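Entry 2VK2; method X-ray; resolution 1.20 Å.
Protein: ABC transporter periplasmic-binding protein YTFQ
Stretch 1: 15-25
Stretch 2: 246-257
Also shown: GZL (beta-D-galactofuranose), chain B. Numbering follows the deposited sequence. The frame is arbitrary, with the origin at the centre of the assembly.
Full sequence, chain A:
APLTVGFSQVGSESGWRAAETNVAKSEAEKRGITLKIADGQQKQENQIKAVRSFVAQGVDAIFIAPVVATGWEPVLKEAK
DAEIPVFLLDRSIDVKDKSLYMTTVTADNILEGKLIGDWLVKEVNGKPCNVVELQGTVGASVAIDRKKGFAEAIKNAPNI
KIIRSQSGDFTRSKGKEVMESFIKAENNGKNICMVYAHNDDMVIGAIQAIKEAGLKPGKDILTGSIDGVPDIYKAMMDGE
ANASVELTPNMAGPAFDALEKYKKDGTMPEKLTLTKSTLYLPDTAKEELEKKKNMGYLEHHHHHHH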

# COMPACT_ATOMS: atom_id res chain seq x y z
N GLY A 15 6.82 1.67 6.52
CA GLY A 15 7.57 0.47 6.87
C GLY A 15 7.33 -0.64 5.86
O GLY A 15 8.21 -1.46 5.62
N TRP A 16 6.13 -0.67 5.28
CA TRP A 16 5.83 -1.65 4.24
C TRP A 16 6.73 -1.46 3.02
O TRP A 16 7.29 -2.42 2.51
CB TRP A 16 4.36 -1.61 3.82
CG TRP A 16 4.09 -2.66 2.80
CD1 TRP A 16 3.71 -3.95 3.03
CD2 TRP A 16 4.27 -2.55 1.38
NE1 TRP A 16 3.62 -4.64 1.85
CE2 TRP A 16 3.96 -3.80 0.82
CE3 TRP A 16 4.65 -1.50 0.53
CZ2 TRP A 16 4.01 -4.03 -0.55
CZ3 TRP A 16 4.70 -1.74 -0.84
CH2 TRP A 16 4.39 -2.99 -1.36
N ARG A 17 6.88 -0.22 2.56
CA ARG A 17 7.68 0.01 1.36
C ARG A 17 9.16 -0.26 1.62
O ARG A 17 9.86 -0.77 0.75
CB ARG A 17 7.50 1.41 0.78
CG ARG A 17 8.15 1.55 -0.61
CD ARG A 17 7.67 2.75 -1.40
NE ARG A 17 6.24 2.67 -1.65
CZ ARG A 17 5.66 1.92 -2.58
NH1 ARG A 17 6.38 1.19 -3.43
NH2 ARG A 17 4.35 1.91 -2.67
N ALA A 18 9.63 0.05 2.83
CA ALA A 18 10.99 -0.29 3.22
C ALA A 18 11.21 -1.80 3.13
O ALA A 18 12.25 -2.25 2.64
CB ALA A 18 11.29 0.21 4.62
N ALA A 19 10.23 -2.58 3.58
CA ALA A 19 10.29 -4.03 3.47
C ALA A 19 10.25 -4.49 2.01
O ALA A 19 10.96 -5.41 1.64
CB ALA A 19 9.15 -4.68 4.26
N GLU A 20 9.41 -3.85 1.20
CA GLU A 20 9.35 -4.19 -0.23
C GLU A 20 10.71 -4.00 -0.90
O GLU A 20 11.14 -4.83 -1.69
CB GLU A 20 8.30 -3.34 -0.95
CG GLU A 20 8.08 -3.74 -2.40
CD GLU A 20 7.38 -2.67 -3.22
OE1 GLU A 20 7.70 -1.48 -3.04
OE2 GLU A 20 6.53 -3.04 -4.05
N THR A 21 11.38 -2.90 -0.57
CA THR A 21 12.73 -2.63 -1.07
C THR A 21 13.72 -3.70 -0.60
O THR A 21 14.50 -4.21 -1.40
CB THR A 21 13.19 -1.22 -0.64
OG1 THR A 21 12.39 -0.24 -1.31
CG2 THR A 21 14.66 -1.00 -0.98
N ASN A 22 13.68 -4.04 0.69
CA ASN A 22 14.55 -5.08 1.23
C ASN A 22 14.35 -6.41 0.51
O ASN A 22 15.32 -7.09 0.15
CB ASN A 22 14.28 -5.29 2.73
CG ASN A 22 14.77 -4.14 3.59
OD1 ASN A 22 15.64 -3.36 3.18
ND2 ASN A 22 14.23 -4.04 4.79
N VAL A 23 13.09 -6.78 0.30
CA VAL A 23 12.76 -8.04 -0.35
C VAL A 23 13.12 -8.03 -1.84
O VAL A 23 13.55 -9.05 -2.39
CB VAL A 23 11.27 -8.39 -0.16
CG1 VAL A 23 10.89 -9.63 -0.97
CG2 VAL A 23 10.97 -8.60 1.32
N ALA A 24 12.97 -6.88 -2.49
CA ALA A 24 13.42 -6.74 -3.88
C ALA A 24 14.91 -7.05 -3.98
O ALA A 24 15.35 -7.78 -4.87
CB ALA A 24 13.13 -5.34 -4.40
N LYS A 25 15.69 -6.51 -3.05
CA LYS A 25 17.13 -6.75 -3.02
C LYS A 25 17.47 -8.22 -2.77
O LYS A 25 18.28 -8.79 -3.49
CB LYS A 25 17.80 -5.87 -1.96
CG LYS A 25 17.81 -4.39 -2.29
CD LYS A 25 18.37 -3.60 -1.13
CE LYS A 25 18.40 -2.11 -1.41
NZ LYS A 25 18.85 -1.34 -0.22
N GLU A 246 -3.26 -7.95 5.71
CA GLU A 246 -1.89 -8.21 5.30
C GLU A 246 -1.68 -7.95 3.81
O GLU A 246 -2.49 -8.36 2.99
CB GLU A 246 -1.52 -9.66 5.61
CG GLU A 246 -0.09 -10.02 5.28
CD GLU A 246 0.16 -11.51 5.32
OE1 GLU A 246 0.71 -11.99 6.33
OE2 GLU A 246 -0.20 -12.20 4.34
N LEU A 247 -0.56 -7.30 3.50
CA LEU A 247 -0.10 -7.10 2.13
C LEU A 247 1.32 -7.64 2.04
O LEU A 247 2.20 -7.17 2.77
CB LEU A 247 -0.11 -5.62 1.78
CG LEU A 247 0.47 -5.22 0.42
CD1 LEU A 247 -0.41 -5.74 -0.71
CD2 LEU A 247 0.63 -3.72 0.34
N THR A 248 1.57 -8.61 1.17
CA THR A 248 2.92 -9.15 1.05
C THR A 248 3.90 -8.07 0.60
O THR A 248 3.62 -7.33 -0.34
CB THR A 248 3.01 -10.36 0.10
OG1 THR A 248 4.36 -10.85 0.09
CG2 THR A 248 2.60 -9.98 -1.32
N PRO A 249 5.05 -7.95 1.29
CA PRO A 249 6.11 -7.10 0.74
C PRO A 249 6.77 -7.67 -0.51
O PRO A 249 7.48 -6.94 -1.20
CB PRO A 249 7.13 -7.01 1.89
CG PRO A 249 6.40 -7.49 3.10
CD PRO A 249 5.42 -8.49 2.60
N ASN A 250 6.55 -8.95 -0.80
CA ASN A 250 7.20 -9.60 -1.93
C ASN A 250 6.45 -9.37 -3.24
O ASN A 250 5.85 -10.28 -3.82
CB ASN A 250 7.40 -11.09 -1.67
CG ASN A 250 8.36 -11.73 -2.66
OD1 ASN A 250 8.90 -11.05 -3.54
ND2 ASN A 250 8.56 -13.03 -2.53
N MET A 251 6.51 -8.13 -3.71
CA MET A 251 5.99 -7.75 -5.01
C MET A 251 7.02 -8.01 -6.10
O MET A 251 6.66 -8.32 -7.23
CB MET A 251 5.59 -6.28 -5.00
CG MET A 251 4.46 -5.98 -4.03
SD MET A 251 2.88 -6.61 -4.63
CE MET A 251 1.84 -6.32 -3.20
N ALA A 252 8.30 -7.90 -5.75
CA ALA A 252 9.38 -8.08 -6.72
C ALA A 252 9.53 -9.53 -7.18
O ALA A 252 9.85 -9.78 -8.34
CB ALA A 252 10.69 -7.54 -6.17
N GLY A 253 9.32 -10.47 -6.26
CA GLY A 253 9.46 -11.90 -6.58
C GLY A 253 8.68 -12.33 -7.80
O GLY A 253 9.25 -12.85 -8.77
N PRO A 254 7.34 -12.16 -7.77
CA PRO A 254 6.53 -12.48 -8.95
C PRO A 254 6.94 -11.72 -10.23
O PRO A 254 6.80 -12.26 -11.32
CB PRO A 254 5.11 -12.12 -8.51
CG PRO A 254 5.14 -12.20 -7.03
CD PRO A 254 6.51 -11.73 -6.64
N ALA A 255 7.43 -10.50 -10.09
CA ALA A 255 7.92 -9.74 -11.24
C ALA A 255 9.18 -10.37 -11.81
O ALA A 255 9.31 -10.53 -13.03
CB ALA A 255 8.16 -8.29 -10.88
N PHE A 256 10.11 -10.75 -10.94
CA PHE A 256 11.32 -11.47 -11.37
C PHE A 256 10.96 -12.82 -12.00
O PHE A 256 11.56 -13.20 -13.00
CB PHE A 256 12.28 -11.72 -10.20
CG PHE A 256 13.01 -10.49 -9.71
CD1 PHE A 256 13.70 -9.67 -10.60
CD2 PHE A 256 13.04 -10.17 -8.36
CE1 PHE A 256 14.38 -8.54 -10.14
CE2 PHE A 256 13.72 -9.06 -7.90
CZ PHE A 256 14.39 -8.24 -8.79
N ASP A 257 9.99 -13.53 -11.43
CA ASP A 257 9.52 -14.80 -12.00
C ASP A 257 9.07 -14.61 -13.45
O ASP A 257 9.48 -15.35 -14.34
CB ASP A 257 8.35 -15.38 -11.20
CG ASP A 257 8.76 -15.94 -9.85
OD1 ASP A 257 9.93 -16.32 -9.69
OD2 ASP A 257 7.89 -16.01 -8.96
C6 GZL B . 0.62 -0.83 -1.50
C5 GZL B . 1.03 0.44 -1.60
C4 GZL B . 1.11 1.40 -0.42
C3 GZL B . 1.07 0.90 1.00
C2 GZL B . 2.02 1.49 1.72
O6 GZL B . 0.54 -1.63 -2.57
O5 GZL B . 1.30 0.95 -2.80
O4 GZL B . 2.34 2.14 -0.47
O3 GZL B . 0.14 0.07 1.45
C1 GZL B . 2.88 2.33 0.85
O2 GZL B . 2.26 1.37 3.02
O1 GZL B . 2.80 3.71 1.20
O HOH W 1 9.47 -6.83 -3.13

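A helix can pack closely against an irregular segment when small side chains and backbone carbonyls share the interface, and the periplasmic-binding protein YTFQ, here with galactofuranose bound, offers a compact example. Residues 15-25 form one continuous helix; the partner, more than 220 residues away in sequence, runs through a loop around Pro249 before entering a helix of its own. The backbones come near, with Glu20 CA and Pro249 CA 4.5 Å apart, and 489 Å² is buried in total.

Trp16 makes the most extensive contact. Its indole NE1 donates to Leu247 O at 3.0 Å, giving the buried indole N-H an acceptor in the other stretch. Leu247 CD2 lies over the indole face, 3.7 Å from the centroid of the five-membered ring, a CH-pi contact; the sugar's C6 sits over the same face. Met251 CG meets the ring edge, 4.0 Å from Trp16 CH2. The CA-to-CB bond of Arg17 points away from the other stretch; its NH2 donates a hydrogen bond to GZL O4 at 3.0 Å, while its NH1 forms a salt bridge with Glu20 OE1, also 3.0 Å.

One turn on, Ala19 CB rests 3.9 Å from Pro249 CB, the short methyl meeting the proline ring. At Glu20 the main chains themselves touch: its CA lies 3.5 Å from Pro249 O in a CA-H...O contact. A water bridges this junction, donating to Glu20 O (3.0 Å) and Pro249 O (2.8 Å) and accepting from Ala252 N (3.1 Å).

Val23 CG2 extends the apolar surface to Pro249 CB at 4.2 Å, and its CG1 comes within 3.5 Å of Asn250 OD1, the atom that caps the second helix by accepting from Gly253 N at 2.8 Å. Finally, Ala24 CB meets Ala252 CB at 3.7 Å, alanine against alanine, where the CA atoms are 5.1 Å apart.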